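Local coordinates for apoptosis regulator Bcl-2 homolog (Murid herpesvirus 4, PDB 4MI8), which binds host Beclin 1 to inhibit starvation-induced autophagy, interacts with BAK1 and BAX, and protects against apoptosis mediated by cytotoxic cells, at residues T44-F49 with F92-R97. Numbering follows the deposited sequence.
Sequences TLTQEF and FFDVGR
Thr-46 presses its methyl group onto the backbone of Asp-94 where segments 44-49 and 92-97, on helices 33-56 and 86-103 of the Bcl-2 fold, cross nearly perpendicularly (local axes 91° and 9.0 Å apart). CG2 of Thr-46 lies 3.5 Å from Asp-94 N and also meets CB of Phe-93, whose ring leads away to an edge-to-face contact with Phe-18 of helix 8-23. With chi1 at 66°, OG1 of Thr-46 sits between its own backbone N and carbonyl carbon and turns toward CD and NE of Arg-97, the two side chains crossing obliquely. Although Thr-46 OG1 comes within 3.1 Å of Arg-97 NE, the angle is too poor for a hydrogen bond, and the hydroxyl bonds instead to the carbonyl of Ile-43, one turn back. Gln-47 adds its CG over one face of the Arg-97 guanidinium, toward the rim, 3.8 Å from Arg-97 NH1.

The buried carboxylate of Asp-94 has partners at both oxygens. Asp-94 OD2 lies 3.6 Å from Phe-49 CD1, hydrogen-bonds with Tyr-61 OH and forms a salt bridge with Arg-50, which probably stabilises the negative charge. Phe-49 and Val-95 also touch the bound Beclin 1 peptide, so the crossing adjoins the BH3-binding groove. On the other branch, Asp-94 OD1 accepts a salt-bridging hydrogen bond from Arg-97 NH2, one turn on in the same helix, on its syn side at 3.0 Å, 24° out of the carboxylate plane, and a weak bond from Arg-97 NE.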
loop_
_atom_site.group_PDB
_atom_site.type_symbol
_atom_site.label_atom_id
_atom_site.label_comp_id
_atom_site.label_asym_id
_atom_site.label_seq_id
_atom_site.Cartn_x
_atom_site.Cartn_y
_atom_site.Cartn_z
ATOM N N THR A 44 -8.561 1.873 5.402
ATOM C CA THR A 44 -8.694 2.783 6.602
ATOM C C THR A 44 -7.288 3.107 7.199
ATOM O O THR A 44 -6.994 4.247 7.487
ATOM C CB THR A 44 -9.526 2.109 7.667
ATOM O OG1 THR A 44 -10.789 1.837 7.122
ATOM C CG2 THR A 44 -9.645 2.902 8.835
ATOM N N LEU A 45 -6.396 2.117 7.360
ATOM C CA LEU A 45 -5.038 2.423 7.868
ATOM C C LEU A 45 -4.360 3.409 6.905
ATOM O O LEU A 45 -3.755 4.408 7.319
ATOM C CB LEU A 45 -4.191 1.146 8.060
ATOM C CG LEU A 45 -4.855 0.204 9.104
ATOM C CD1 LEU A 45 -4.251 -1.203 9.172
ATOM C CD2 LEU A 45 -4.863 0.888 10.443
ATOM N N THR A 46 -4.470 3.162 5.587
ATOM C CA THR A 46 -3.818 4.092 4.640
ATOM C C THR A 46 -4.368 5.490 4.742
ATOM O O THR A 46 -3.628 6.455 4.605
ATOM C CB THR A 46 -3.790 3.614 3.149
ATOM O OG1 THR A 46 -5.109 3.554 2.593
ATOM C CG2 THR A 46 -3.093 2.212 2.948
ATOM N N GLN A 47 -5.663 5.632 4.980
ATOM C CA GLN A 47 -6.236 6.958 5.110
ATOM C C GLN A 47 -5.719 7.638 6.349
ATOM O O GLN A 47 -5.446 8.833 6.329
ATOM C CB GLN A 47 -7.759 6.872 5.082
ATOM C CG GLN A 47 -8.304 6.589 3.662
ATOM C CD GLN A 47 -9.776 6.225 3.665
ATOM O OE1 GLN A 47 -10.248 5.593 4.618
ATOM N NE2 GLN A 47 -10.521 6.583 2.585
ATOM N N GLU A 48 -5.539 6.892 7.407
ATOM C CA GLU A 48 -4.985 7.454 8.639
ATOM C C GLU A 48 -3.526 7.870 8.428
ATOM O O GLU A 48 -3.076 8.957 8.856
ATOM C CB GLU A 48 -4.973 6.404 9.727
ATOM C CG GLU A 48 -6.234 6.281 10.485
ATOM C CD GLU A 48 -6.635 7.624 11.124
ATOM O OE1 GLU A 48 -5.906 8.107 12.014
ATOM O OE2 GLU A 48 -7.684 8.214 10.732
ATOM N N PHE A 49 -2.781 6.998 7.746
ATOM C CA PHE A 49 -1.357 7.282 7.465
ATOM C C PHE A 49 -1.264 8.553 6.560
ATOM O O PHE A 49 -0.472 9.447 6.797
ATOM C CB PHE A 49 -0.797 6.091 6.746
ATOM C CG PHE A 49 0.644 6.238 6.327
ATOM C CD1 PHE A 49 0.977 6.925 5.128
ATOM C CD2 PHE A 49 1.688 5.580 7.078
ATOM C CE1 PHE A 49 2.326 7.002 4.735
ATOM C CE2 PHE A 49 3.023 5.675 6.651
ATOM C CZ PHE A 49 3.354 6.396 5.492
ATOM N N PHE A 92 3.486 1.384 2.444
ATOM C CA PHE A 92 3.579 0.604 1.209
ATOM C C PHE A 92 2.182 0.558 0.522
ATOM O O PHE A 92 2.005 0.779 -0.718
ATOM C CB PHE A 92 4.134 -0.775 1.612
ATOM C CG PHE A 92 3.880 -1.905 0.618
ATOM C CD1 PHE A 92 2.726 -2.642 0.692
ATOM C CD2 PHE A 92 4.915 -2.355 -0.244
ATOM C CE1 PHE A 92 2.553 -3.772 -0.121
ATOM C CE2 PHE A 92 4.733 -3.464 -1.084
ATOM C CZ PHE A 92 3.539 -4.183 -1.015
ATOM N N PHE A 93 1.176 0.246 1.309
ATOM C CA PHE A 93 -0.138 0.178 0.694
ATOM C C PHE A 93 -0.605 1.540 0.288
ATOM O O PHE A 93 -1.381 1.641 -0.659
ATOM C CB PHE A 93 -1.159 -0.498 1.637
ATOM C CG PHE A 93 -1.120 -2.018 1.571
ATOM C CD1 PHE A 93 -1.613 -2.689 0.431
ATOM C CD2 PHE A 93 -0.538 -2.791 2.631
ATOM C CE1 PHE A 93 -1.538 -4.079 0.360
ATOM C CE2 PHE A 93 -0.443 -4.232 2.529
ATOM C CZ PHE A 93 -0.930 -4.860 1.423
ATOM N N ASP A 94 -0.229 2.600 1.014
ATOM C CA ASP A 94 -0.779 3.953 0.651
ATOM C C ASP A 94 -0.093 4.414 -0.580
ATOM O O ASP A 94 -0.650 5.210 -1.374
ATOM C CB ASP A 94 -0.457 4.986 1.738
ATOM C CG ASP A 94 -1.234 6.270 1.563
ATOM O OD1 ASP A 94 -2.382 6.213 1.034
ATOM O OD2 ASP A 94 -0.753 7.367 1.989
ATOM N N VAL A 95 1.187 4.027 -0.734
ATOM C CA VAL A 95 1.820 4.320 -2.055
ATOM C C VAL A 95 1.064 3.658 -3.204
ATOM O O VAL A 95 0.739 4.322 -4.243
ATOM C CB VAL A 95 3.300 3.942 -2.079
ATOM C CG1 VAL A 95 3.799 3.954 -3.521
ATOM C CG2 VAL A 95 4.062 4.855 -1.059
ATOM N N GLY A 96 0.735 2.368 -3.036
ATOM C CA GLY A 96 -0.044 1.652 -4.090
ATOM C C GLY A 96 -1.431 2.296 -4.270
ATOM O O GLY A 96 -1.947 2.348 -5.392
ATOM N N ARG A 97 -2.056 2.773 -3.184
ATOM C CA ARG A 97 -3.344 3.427 -3.307
ATOM C C ARG A 97 -3.238 4.726 -4.074
ATOM O O ARG A 97 -4.128 5.036 -4.860
ATOM C CB ARG A 97 -3.950 3.726 -1.944
ATOM C CG ARG A 97 -5.303 4.410 -2.032
ATOM C CD ARG A 97 -6.026 4.606 -0.663
ATOM N NE ARG A 97 -5.289 5.511 0.225
ATOM C CZ ARG A 97 -5.729 6.739 0.574
ATOM N NH1 ARG A 97 -6.900 7.198 0.163
ATOM N NH2 ARG A 97 -5.049 7.498 1.407
#